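PDB 4C5Z: ochratoxinase from Aspergillus niger, which releases C-terminal aromatic amino acids as a zinc-dependent carboxypeptidase and degrades the mycotoxin ochratoxin A to ochratoxin alpha and L-phenylalanine. Local coordinates for residues C68-G73 / L333-A338; S139-S144 / R193-R198; S144-H149 / L179-G184. All coordinates share one frame; numbering follows the deposited sequence.

Contact 1. Residues C68-G73 / L333-A338; sequences CHMHFG and LGTDTA
The imidazole of His69 carries Asp336 over one face: Asp336 CB lies 3.8 Å from the centroid of the His69 ring, a CH-pi contact displaced toward the rim. The ring of His71 receives the same aspartate at its edge, near the ring plane, where His71 ND1 donates to Asp336 OD1 over 3.1 Å in a nearly straight bond (166°). Ring and carboxylate stand almost perpendicular, at 84°, and ND1 comes to the oxygen from above the carboxylate plane. One face of the His71 ring rests against the peptide link between Thr337 and Ala338. With CG between the backbone N and carbonyl carbon (chi1 62°), the ring is placed beside these two residues with ND1 turned to Asp336.

Backbone bonds hold these groups in place: Cys68 N to Leu333 O at 2.8 Å, Asp336 N to His69 O at 2.6 Å, and His71 N to Thr337 O at 2.9 Å. Because Gly334 has no side chain, its CA comes within 4.4 Å of His69 CA. The bent chain of Met70 brings its CE to 3.5 Å from Thr337 OG1. That hydroxyl donates to Thr335 OG1, which is also bonded to Asp67. Together with the zinc ion, a bond between His69 ND1 and Thr287 OG1 should restrict the ring's rotation.

His69 and His71 both bind the first zinc ion, and Asp336 is an active-site residue. The whole is the His-X-His motif after the first barrel strand, facing the aspartate beyond strand 331-332, as in the metal-dependent amidohydrolases with their TIM barrel.

Contact 2. Residues S139-S144 / R193-R198; sequences SGAALS and RLQIRR
Ala141 and Gln195 meet where a loop beyond a barrel strand packs on a helix. The loop follows strand 135-138 and leads into strand 142-144; the helix, 185-198, precedes strand 203-206, so the contact lies in the connection between barrel strands 135-138 and 203-206, an elaborated beta-alpha unit of the TIM barrel. It is a buried and small interface, with polar groups at its centre.

On the helix side Gln195 supplies most of the contact. Its CB and CG run past the carbonyl of Ser139, with Gln195 CB 3.4 Å from Ser139 O. The bend about the CB-CG bond (chi2 -26°) then swings the amide so that OE1 reaches Ala141 N. At the tip, Gln195 OE1 accepts two bonds. Ala141 N donates over 2.9 Å, nearly straight but from above the amide's carbonyl plane. Arg198 NH1, one turn further along the helix, donates over 3.0 Å and nearly along the C=O axis. Two donors thus converge on one oxygen, which explains why Ala141 N and Arg198 NH1 lie only 3.1 Å apart without bonding to each other. The other amide atom, Gln195 NE2, is held by the carbonyl of Ala191 in its own helix, which sets which way round the amide lies.

Arg198 lays one face of its guanidinium over Gly140 CA; it also forms a salt bridge with Glu121 and a bond to the carbonyl of Gly177. On the same helix, Arg193 and Arg197 reach a neighbouring subunit, pairing with its Asp183 and Asp151. At the far end of the contact, Leu143 CD2 slides past the amide, 4.1 Å from Gln195 NE2.

Contact 3. Residues S144-H149 / L179-G184; sequences SQTAGH and LCIADG
Thr146 meets the carboxylate of Asp183 with both backbone and side chain. Its CB, the stem of the side chain, lies beside the carboxylate. From there OG1 stands anti to the carbonyl carbon (chi1 -68°), turned to Asp183 OD2; the modelled bond between them is so short that its exact length is doubtful. Thr146 OG1 also touches a methyl group, Ile181 CG2, at 3.5 Å. The other carboxylate oxygen is taken by the backbone: Thr146 N donates to Asp183 OD1 over 2.8 Å, on the syn lone pair. The two side chains cross at about a right angle. Both oxygens have further partners, since Arg193 and Arg190 of a neighbouring subunit form salt bridges with OD1 and OD2.

Upstream, the chains run as parallel strands. Ser144 N donates to Cys180 O at 3.0 Å and Ala182 N to Ser144 O at 3.1 Å, so Ser144 pairs with Ile181 through bonds to the residues flanking it. Ser144 OG donates to the carbonyl of the following residue, Gln145, and is also bonded to Gly150 N. The same carbonyl accepts from Gly148 N to close a type II beta turn.

Beyond that turn His149 stacks on His245, a ligand of the second zinc ion. The arrangement is a two-stranded parallel sheet, 142-144 with 179-181, within the amidohydrolase barrel domain, followed by a type II turn whose Thr146 is bonded to Asp183, at a subunit interface of the octamer.

All three contacts are buried, yet their chemistry differs with their place in the fold. The centre of contact 1 lies about 6 Å from the centre of the chain and brings together zinc ligands and a catalytic carboxylate; the centres of contacts 2 and 3 lie about 16 and 22 Å from it, and these two tie together the small sheet and helix 185-198 outside the barrel strands. They share Ser144 and the sheet of strands 142-144 and 179-181, joined further by Ala142 O to Cys180 N at 3.0 Å. Contact 2 relies on an amide oxygen between helix and loop, contact 3 on strand pairing and a carboxylate. Arg193 pairs with Asp183 of a neighbouring subunit, so residues of both outer contacts take part in subunit interfaces.

Contact 1. Residues C68-G73 / L333-A338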
ATOM      1  N   CYS A  68      19.154  -6.144  35.854  1.00 26.37           N
ATOM      2  CA  CYS A  68      18.158  -6.957  35.170  1.00 26.67           C
ATOM      3  C   CYS A  68      17.020  -6.188  34.518  1.00 27.04           C
ATOM      4  O   CYS A  68      16.047  -6.788  34.085  1.00 27.06           O
ATOM      5  CB  CYS A  68      17.582  -7.962  36.156  1.00 28.10           C
ATOM      6  SG  CYS A  68      18.834  -9.141  36.679  1.00 27.32           S
ATOM      7  N   HIS A  69      17.137  -4.869  34.424  1.00 26.78           N
ATOM      8  CA  HIS A  69      16.074  -4.087  33.806  1.00 27.49           C
ATOM      9  C   HIS A  69      16.672  -2.831  33.201  1.00 27.07           C
ATOM     10  O   HIS A  69      16.687  -1.778  33.828  1.00 28.56           O
ATOM     11  CB  HIS A  69      14.992  -3.754  34.819  1.00 28.84           C
ATOM     12  CG  HIS A  69      13.799  -3.084  34.228  1.00 30.10           C
ATOM     13  ND1 HIS A  69      12.580  -3.074  34.860  1.00 32.51           N
ATOM     14  CD2 HIS A  69      13.630  -2.401  33.067  1.00 30.07           C
ATOM     15  CE1 HIS A  69      11.703  -2.422  34.116  1.00 33.60           C
ATOM     16  NE2 HIS A  69      12.316  -1.999  33.020  1.00 32.16           N
ATOM     17  N   MET A  70      17.152  -2.952  31.976  1.00 25.84           N
ATOM     18  CA  MET A  70      17.756  -1.845  31.290  1.00 25.62           C
ATOM     19  C   MET A  70      16.928  -1.592  30.053  1.00 27.08           C
ATOM     20  O   MET A  70      16.146  -2.445  29.679  1.00 28.03           O
ATOM     21  CB  MET A  70      19.161  -2.238  30.914  1.00 23.98           C
ATOM     22  CG  MET A  70      20.059  -2.551  32.100  1.00 23.15           C
ATOM     23  SD  MET A  70      20.198  -1.131  33.199  1.00 23.73           S
ATOM     24  CE  MET A  70      21.194  -0.079  32.125  1.00 23.96           C
ATOM     25  N   HIS A  71      17.080  -0.420  29.440  1.00 28.34           N
ATOM     26  CA  HIS A  71      16.486  -0.143  28.134  1.00 29.82           C
ATOM     27  C   HIS A  71      17.535   0.419  27.198  1.00 29.13           C
ATOM     28  O   HIS A  71      18.170   1.416  27.484  1.00 30.45           O
ATOM     29  CB  HIS A  71      15.235   0.757  28.221  1.00 33.15           C
ATOM     30  CG  HIS A  71      15.476   2.129  28.783  1.00 35.45           C
ATOM     31  ND1 HIS A  71      15.067   2.499  30.051  1.00 36.85           N
ATOM     32  CD2 HIS A  71      16.048   3.232  28.237  1.00 36.53           C
ATOM     33  CE1 HIS A  71      15.410   3.760  30.270  1.00 37.88           C
ATOM     34  NE2 HIS A  71      16.008   4.223  29.188  1.00 37.37           N
ATOM     35  N   PHE A  72      17.736  -0.265  26.081  1.00 29.00           N
ATOM     36  CA  PHE A  72      18.776   0.079  25.117  1.00 28.49           C
ATOM     37  C   PHE A  72      18.178   0.969  24.059  1.00 28.79           C
ATOM     38  O   PHE A  72      17.927   0.533  22.940  1.00 28.86           O
ATOM     39  CB  PHE A  72      19.356  -1.184  24.471  1.00 27.81           C
ATOM     40  CG  PHE A  72      20.507  -1.797  25.220  1.00 26.68           C
ATOM     41  CD1 PHE A  72      20.355  -2.229  26.529  1.00 26.40           C
ATOM     42  CD2 PHE A  72      21.747  -1.970  24.594  1.00 26.16           C
ATOM     43  CE1 PHE A  72      21.421  -2.810  27.197  1.00 25.05           C
ATOM     44  CE2 PHE A  72      22.802  -2.539  25.256  1.00 25.01           C
ATOM     45  CZ  PHE A  72      22.641  -2.966  26.557  1.00 24.81           C
ATOM     46  N   GLY A  73      17.953   2.222  24.438  1.00 29.81           N
ATOM     47  CA  GLY A  73      17.244   3.206  23.594  1.00 31.13           C
ATOM     48  C   GLY A  73      18.105   4.262  22.899  1.00 32.04           C
ATOM     49  O   GLY A  73      17.844   4.597  21.723  1.00 34.21           O
ATOM     50  N   LEU A 333      17.945  -7.371  40.915  1.00 27.20           N
ATOM     51  CA  LEU A 333      17.925  -5.926  40.851  1.00 27.80           C
ATOM     52  C   LEU A 333      17.945  -5.409  39.445  1.00 26.83           C
ATOM     53  O   LEU A 333      18.674  -5.926  38.588  1.00 26.09           O
ATOM     54  CB  LEU A 333      19.140  -5.330  41.582  1.00 29.00           C
ATOM     55  CG  LEU A 333      19.300  -5.730  43.046  1.00 29.59           C
ATOM     56  CD1 LEU A 333      20.423  -4.898  43.663  1.00 30.95           C
ATOM     57  CD2 LEU A 333      18.002  -5.577  43.829  1.00 29.61           C
ATOM     58  N   GLY A 334      17.193  -4.326  39.243  1.00 26.33           N
ATOM     59  CA  GLY A 334      17.203  -3.574  37.993  1.00 24.09           C
ATOM     60  C   GLY A 334      16.727  -2.171  38.266  1.00 24.09           C
ATOM     61  O   GLY A 334      16.175  -1.896  39.330  1.00 23.75           O
ATOM     62  N   THR A 335      16.920  -1.293  37.286  1.00 24.04           N
ATOM     63  CA  THR A 335      16.719   0.126  37.467  1.00 24.97           C
ATOM     64  C   THR A 335      15.906   0.817  36.389  1.00 26.31           C
ATOM     65  O   THR A 335      15.529   1.969  36.569  1.00 27.97           O
ATOM     66  CB  THR A 335      18.083   0.840  37.506  1.00 25.41           C
ATOM     67  OG1 THR A 335      18.867   0.441  36.386  1.00 24.68           O
ATOM     68  CG2 THR A 335      18.836   0.459  38.741  1.00 25.29           C
ATOM     69  N   ASP A 336      15.663   0.152  35.261  1.00 25.82           N
ATOM     70  CA  ASP A 336      15.034   0.784  34.097  1.00 26.57           C
ATOM     71  C   ASP A 336      15.786   2.062  33.650  1.00 26.33           C
ATOM     72  O   ASP A 336      15.183   3.108  33.436  1.00 26.82           O
ATOM     73  CB  ASP A 336      13.526   1.076  34.333  1.00 27.71           C
ATOM     74  CG  ASP A 336      12.738   1.320  33.017  1.00 29.15           C
ATOM     75  OD1 ASP A 336      13.202   0.954  31.912  1.00 29.42           O
ATOM     76  OD2 ASP A 336      11.630   1.886  33.076  1.00 31.97           O
ATOM     77  N   THR A 337      17.079   1.921  33.451  1.00 24.94           N
ATOM     78  CA  THR A 337      17.894   2.997  32.934  1.00 26.41           C
ATOM     79  C   THR A 337      18.554   2.631  31.607  1.00 25.50           C
ATOM     80  O   THR A 337      18.529   1.487  31.156  1.00 23.32           O
ATOM     81  CB  THR A 337      19.029   3.368  33.930  1.00 27.20           C
ATOM     82  OG1 THR A 337      19.734   2.172  34.338  1.00 25.15           O
ATOM     83  CG2 THR A 337      18.460   4.090  35.147  1.00 28.08           C
ATOM     84  N   ALA A 338      19.147   3.648  30.988  1.00 26.34           N
ATOM     85  CA  ALA A 338      19.971   3.446  29.822  1.00 26.35           C
ATOM     86  C   ALA A 338      21.270   2.788  30.275  1.00 25.24           C
ATOM     87  O   ALA A 338      21.691   3.010  31.395  1.00 25.17           O
ATOM     88  CB  ALA A 338      20.264   4.778  29.164  1.00 28.04           C
TER

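Contact 2. Residues S139-S144 / R193-R198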
ATOM      1  N   SER A 139      15.417  -8.391  25.126  1.00 22.06           N
ATOM      2  CA  SER A 139      14.058  -8.711  24.753  1.00 21.93           C
ATOM      3  C   SER A 139      13.711  -8.387  23.314  1.00 22.21           C
ATOM      4  O   SER A 139      12.653  -8.777  22.826  1.00 22.73           O
ATOM      5  CB  SER A 139      13.120  -7.901  25.624  1.00 22.79           C
ATOM      6  OG  SER A 139      13.292  -6.512  25.397  1.00 22.65           O
ATOM      7  N   GLY A 140      14.567  -7.645  22.636  1.00 22.22           N
ATOM      8  CA  GLY A 140      14.122  -6.957  21.445  1.00 22.14           C
ATOM      9  C   GLY A 140      13.112  -5.915  21.866  1.00 22.19           C
ATOM     10  O   GLY A 140      13.312  -5.195  22.815  1.00 23.41           O
ATOM     11  N   ALA A 141      12.020  -5.827  21.138  1.00 22.61           N
ATOM     12  CA  ALA A 141      10.927  -4.941  21.493  1.00 22.95           C
ATOM     13  C   ALA A 141      10.124  -5.497  22.664  1.00 23.34           C
ATOM     14  O   ALA A 141       9.858  -6.704  22.733  1.00 23.46           O
ATOM     15  CB  ALA A 141       9.996  -4.753  20.288  1.00 22.81           C
ATOM     16  N   ALA A 142       9.721  -4.604  23.568  1.00 23.97           N
ATOM     17  CA  ALA A 142       8.647  -4.901  24.536  1.00 24.49           C
ATOM     18  C   ALA A 142       7.325  -5.076  23.790  1.00 24.36           C
ATOM     19  O   ALA A 142       6.969  -4.271  22.926  1.00 22.50           O
ATOM     20  CB  ALA A 142       8.502  -3.775  25.540  1.00 24.75           C
ATOM     21  N   LEU A 143       6.592  -6.121  24.141  1.00 25.09           N
ATOM     22  CA  LEU A 143       5.278  -6.343  23.561  1.00 25.79           C
ATOM     23  C   LEU A 143       4.246  -5.601  24.360  1.00 26.46           C
ATOM     24  O   LEU A 143       4.223  -5.694  25.591  1.00 29.77           O
ATOM     25  CB  LEU A 143       4.915  -7.821  23.557  1.00 26.06           C
ATOM     26  CG  LEU A 143       5.984  -8.760  22.997  1.00 26.34           C
ATOM     27  CD1 LEU A 143       5.289 -10.032  22.542  1.00 26.31           C
ATOM     28  CD2 LEU A 143       6.780  -8.134  21.867  1.00 25.63           C
ATOM     29  N   SER A 144       3.382  -4.894  23.649  1.00 25.43           N
ATOM     30  CA  SER A 144       2.297  -4.147  24.247  1.00 25.37           C
ATOM     31  C   SER A 144       1.026  -4.305  23.399  1.00 24.86           C
ATOM     32  O   SER A 144       1.101  -4.428  22.165  1.00 23.93           O
ATOM     33  CB  SER A 144       2.706  -2.675  24.321  1.00 25.39           C
ATOM     34  OG  SER A 144       1.720  -1.883  24.940  1.00 25.19           O
ATOM     35  N   ARG A 193       7.824 -14.147  17.858  1.00 20.68           N
ATOM     36  CA  ARG A 193       8.695 -14.667  16.834  1.00 21.05           C
ATOM     37  C   ARG A 193       9.605 -13.597  16.258  1.00 20.91           C
ATOM     38  O   ARG A 193      10.761 -13.895  15.975  1.00 19.60           O
ATOM     39  CB  ARG A 193       7.891 -15.364  15.745  1.00 21.45           C
ATOM     40  CG  ARG A 193       7.321 -16.690  16.250  1.00 21.32           C
ATOM     41  CD  ARG A 193       6.265 -17.271  15.347  1.00 20.88           C
ATOM     42  NE  ARG A 193       5.550 -18.333  16.014  1.00 21.26           N
ATOM     43  CZ  ARG A 193       4.624 -19.086  15.435  1.00 22.69           C
ATOM     44  NH1 ARG A 193       4.300 -18.926  14.160  1.00 24.58           N
ATOM     45  NH2 ARG A 193       4.001 -20.020  16.120  1.00 23.65           N
ATOM     46  N   LEU A 194       9.123 -12.358  16.143  1.00 21.22           N
ATOM     47  CA  LEU A 194       9.955 -11.286  15.597  1.00 22.46           C
ATOM     48  C   LEU A 194      11.125 -10.898  16.484  1.00 22.46           C
ATOM     49  O   LEU A 194      12.165 -10.502  15.982  1.00 23.84           O
ATOM     50  CB  LEU A 194       9.138 -10.042  15.294  1.00 22.67           C
ATOM     51  CG  LEU A 194       8.296 -10.104  14.023  1.00 23.13           C
ATOM     52  CD1 LEU A 194       7.336  -8.921  14.039  1.00 23.43           C
ATOM     53  CD2 LEU A 194       9.141 -10.096  12.758  1.00 22.37           C
ATOM     54  N   GLN A 195      10.962 -11.019  17.787  1.00 22.36           N
ATOM     55  CA  GLN A 195      12.041 -10.725  18.728  1.00 22.84           C
ATOM     56  C   GLN A 195      13.108 -11.826  18.713  1.00 23.41           C
ATOM     57  O   GLN A 195      14.313 -11.546  18.567  1.00 23.90           O
ATOM     58  CB  GLN A 195      11.477 -10.574  20.136  1.00 23.51           C
ATOM     59  CG  GLN A 195      10.337  -9.540  20.276  1.00 23.48           C
ATOM     60  CD  GLN A 195      10.363  -8.449  19.233  1.00 23.48           C
ATOM     61  OE1 GLN A 195      11.382  -7.752  19.040  1.00 24.88           O
ATOM     62  NE2 GLN A 195       9.238  -8.277  18.540  1.00 23.80           N
ATOM     63  N   ILE A 196      12.664 -13.078  18.808  1.00 22.55           N
ATOM     64  CA  ILE A 196      13.548 -14.218  18.595  1.00 22.05           C
ATOM     65  C   ILE A 196      14.343 -14.082  17.274  1.00 21.82           C
ATOM     66  O   ILE A 196      15.542 -14.329  17.233  1.00 20.45           O
ATOM     67  CB  ILE A 196      12.764 -15.558  18.641  1.00 21.98           C
ATOM     68  CG1 ILE A 196      11.972 -15.753  19.936  1.00 22.32           C
ATOM     69  CG2 ILE A 196      13.672 -16.737  18.317  1.00 21.38           C
ATOM     70  CD1 ILE A 196      12.791 -15.823  21.193  1.00 23.25           C
ATOM     71  N   ARG A 197      13.697 -13.628  16.213  1.00 22.59           N
ATOM     72  CA  ARG A 197      14.387 -13.409  14.930  1.00 23.03           C
ATOM     73  C   ARG A 197      15.638 -12.526  15.077  1.00 24.57           C
ATOM     74  O   ARG A 197      16.680 -12.748  14.408  1.00 24.24           O
ATOM     75  CB  ARG A 197      13.442 -12.765  13.936  1.00 23.19           C
ATOM     76  CG  ARG A 197      13.951 -12.786  12.498  1.00 23.71           C
ATOM     77  CD  ARG A 197      12.889 -12.236  11.558  1.00 23.48           C
ATOM     78  NE  ARG A 197      13.182 -12.634  10.211  1.00 23.12           N
ATOM     79  CZ  ARG A 197      14.067 -12.024   9.437  1.00 23.88           C
ATOM     80  NH1 ARG A 197      14.708 -10.939   9.831  1.00 22.66           N
ATOM     81  NH2 ARG A 197      14.282 -12.498   8.228  1.00 25.52           N
ATOM     82  N   ARG A 198      15.546 -11.541  15.975  1.00 24.12           N
ATOM     83  CA  ARG A 198      16.643 -10.619  16.216  1.00 23.79           C
ATOM     84  C   ARG A 198      17.670 -11.224  17.162  1.00 24.38           C
ATOM     85  O   ARG A 198      18.710 -10.646  17.358  1.00 24.96           O
ATOM     86  CB  ARG A 198      16.131  -9.313  16.829  1.00 23.08           C
ATOM     87  CG  ARG A 198      14.998  -8.680  16.061  1.00 23.29           C
ATOM     88  CD  ARG A 198      14.195  -7.732  16.906  1.00 23.06           C
ATOM     89  NE  ARG A 198      14.919  -6.495  17.171  1.00 23.04           N
ATOM     90  CZ  ARG A 198      14.410  -5.458  17.829  1.00 22.87           C
ATOM     91  NH1 ARG A 198      13.157  -5.487  18.262  1.00 22.75           N
ATOM     92  NH2 ARG A 198      15.147  -4.370  18.020  1.00 23.75           N
TER

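Contact 3. Residues S144-H149 / L179-G184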
ATOM      1  N   SER A 144       3.382  -4.894  23.649  1.00 25.43           N
ATOM      2  CA  SER A 144       2.297  -4.147  24.247  1.00 25.37           C
ATOM      3  C   SER A 144       1.026  -4.305  23.399  1.00 24.86           C
ATOM      4  O   SER A 144       1.101  -4.428  22.165  1.00 23.93           O
ATOM      5  CB  SER A 144       2.706  -2.675  24.321  1.00 25.39           C
ATOM      6  OG  SER A 144       1.720  -1.883  24.940  1.00 25.19           O
ATOM      7  N   GLN A 145      -0.124  -4.305  24.058  1.00 23.93           N
ATOM      8  CA  GLN A 145      -1.365  -4.195  23.343  1.00 24.13           C
ATOM      9  C   GLN A 145      -1.536  -2.756  22.848  1.00 25.56           C
ATOM     10  O   GLN A 145      -0.878  -1.804  23.352  1.00 25.81           O
ATOM     11  CB  GLN A 145      -2.545  -4.590  24.215  1.00 24.33           C
ATOM     12  CG  GLN A 145      -2.723  -3.733  25.452  1.00 25.42           C
ATOM     13  CD  GLN A 145      -4.107  -3.819  26.055  1.00 25.82           C
ATOM     14  OE1 GLN A 145      -4.406  -4.717  26.813  1.00 27.49           O
ATOM     15  NE2 GLN A 145      -4.937  -2.856  25.750  1.00 27.14           N
ATOM     16  N   THR A 146      -2.400  -2.589  21.844  1.00 25.32           N
ATOM     17  CA  THR A 146      -2.841  -1.271  21.466  1.00 25.39           C
ATOM     18  C   THR A 146      -3.421  -0.623  22.718  1.00 25.45           C
ATOM     19  O   THR A 146      -4.146  -1.276  23.488  1.00 24.78           O
ATOM     20  CB  THR A 146      -3.879  -1.320  20.341  1.00 25.38           C
ATOM     21  OG1 THR A 146      -3.262  -1.783  19.137  1.00 25.30           O
ATOM     22  CG2 THR A 146      -4.428   0.069  20.079  1.00 25.67           C
ATOM     23  N   ALA A 147      -3.070   0.640  22.933  1.00 24.61           N
ATOM     24  CA  ALA A 147      -3.463   1.366  24.139  1.00 25.59           C
ATOM     25  C   ALA A 147      -2.830   0.831  25.405  1.00 25.85           C
ATOM     26  O   ALA A 147      -3.301   1.108  26.481  1.00 25.93           O
ATOM     27  CB  ALA A 147      -4.977   1.418  24.295  1.00 25.51           C
ATOM     28  N   GLY A 148      -1.749   0.086  25.279  1.00 26.89           N
ATOM     29  CA  GLY A 148      -1.070  -0.455  26.442  1.00 27.78           C
ATOM     30  C   GLY A 148       0.079   0.445  26.853  1.00 29.42           C
ATOM     31  O   GLY A 148       0.315   1.523  26.277  1.00 28.45           O
ATOM     32  N   HIS A 149       0.830  -0.026  27.835  1.00 31.30           N
ATOM     33  CA  HIS A 149       1.866   0.781  28.451  1.00 34.11           C
ATOM     34  C   HIS A 149       2.999   1.097  27.494  1.00 32.45           C
ATOM     35  O   HIS A 149       3.698   2.065  27.664  1.00 34.02           O
ATOM     36  CB  HIS A 149       2.399   0.077  29.696  1.00 37.89           C
ATOM     37  CG  HIS A 149       3.428   0.875  30.418  1.00 44.49           C
ATOM     38  ND1 HIS A 149       3.105   1.898  31.288  1.00 48.75           N
ATOM     39  CD2 HIS A 149       4.780   0.842  30.352  1.00 47.32           C
ATOM     40  CE1 HIS A 149       4.218   2.444  31.743  1.00 48.90           C
ATOM     41  NE2 HIS A 149       5.247   1.822  31.192  1.00 47.95           N
ATOM     42  N   LEU A 179       9.738  -1.342  20.415  1.00 27.77           N
ATOM     43  CA  LEU A 179       8.390  -1.648  20.806  1.00 29.32           C
ATOM     44  C   LEU A 179       7.708  -2.441  19.697  1.00 27.71           C
ATOM     45  O   LEU A 179       7.988  -2.258  18.495  1.00 26.81           O
ATOM     46  CB  LEU A 179       7.694  -0.327  21.072  1.00 33.52           C
ATOM     47  CG  LEU A 179       6.181  -0.299  21.078  1.00 39.75           C
ATOM     48  CD1 LEU A 179       5.637  -0.949  22.353  1.00 42.79           C
ATOM     49  CD2 LEU A 179       5.731   1.160  20.951  1.00 42.57           C
ATOM     50  N   CYS A 180       6.816  -3.319  20.119  1.00 27.33           N
ATOM     51  CA  CYS A 180       6.036  -4.138  19.224  1.00 26.80           C
ATOM     52  C   CYS A 180       4.618  -4.174  19.744  1.00 27.07           C
ATOM     53  O   CYS A 180       4.391  -4.525  20.890  1.00 28.15           O
ATOM     54  CB  CYS A 180       6.609  -5.523  19.201  1.00 27.20           C
ATOM     55  SG  CYS A 180       5.724  -6.595  18.098  1.00 27.22           S
ATOM     56  N   ILE A 181       3.666  -3.778  18.906  1.00 26.73           N
ATOM     57  CA  ILE A 181       2.272  -3.741  19.269  1.00 25.44           C
ATOM     58  C   ILE A 181       1.517  -4.817  18.518  1.00 24.98           C
ATOM     59  O   ILE A 181       1.599  -4.926  17.303  1.00 24.55           O
ATOM     60  CB  ILE A 181       1.700  -2.354  18.975  1.00 26.79           C
ATOM     61  CG1 ILE A 181       1.983  -1.462  20.163  1.00 28.26           C
ATOM     62  CG2 ILE A 181       0.185  -2.360  18.767  1.00 26.87           C
ATOM     63  CD1 ILE A 181       2.231  -0.076  19.709  1.00 29.52           C
ATOM     64  N   ALA A 182       0.762  -5.607  19.269  1.00 24.29           N
ATOM     65  CA  ALA A 182       0.128  -6.788  18.746  1.00 22.46           C
ATOM     66  C   ALA A 182      -1.158  -6.960  19.490  1.00 21.45           C
ATOM     67  O   ALA A 182      -1.169  -6.813  20.702  1.00 21.79           O
ATOM     68  CB  ALA A 182       1.031  -7.999  18.939  1.00 21.94           C
ATOM     69  N   ASP A 183      -2.238  -7.248  18.760  1.00 20.51           N
ATOM     70  CA  ASP A 183      -3.530  -7.439  19.357  1.00 20.60           C
ATOM     71  C   ASP A 183      -4.105  -8.717  18.844  1.00 20.38           C
ATOM     72  O   ASP A 183      -4.226  -8.888  17.628  1.00 21.05           O
ATOM     73  CB  ASP A 183      -4.451  -6.275  19.015  1.00 20.81           C
ATOM     74  CG  ASP A 183      -3.933  -4.945  19.545  1.00 21.36           C
ATOM     75  OD1 ASP A 183      -3.789  -4.776  20.783  1.00 20.66           O
ATOM     76  OD2 ASP A 183      -3.691  -4.051  18.706  1.00 21.81           O
ATOM     77  N   GLY A 184      -4.461  -9.620  19.757  1.00 19.80           N
ATOM     78  CA  GLY A 184      -5.059 -10.883  19.376  1.00 20.05           C
ATOM     79  C   GLY A 184      -4.053 -12.004  19.361  1.00 20.23           C
ATOM     80  O   GLY A 184      -2.886 -11.770  19.217  1.00 20.34           O
TER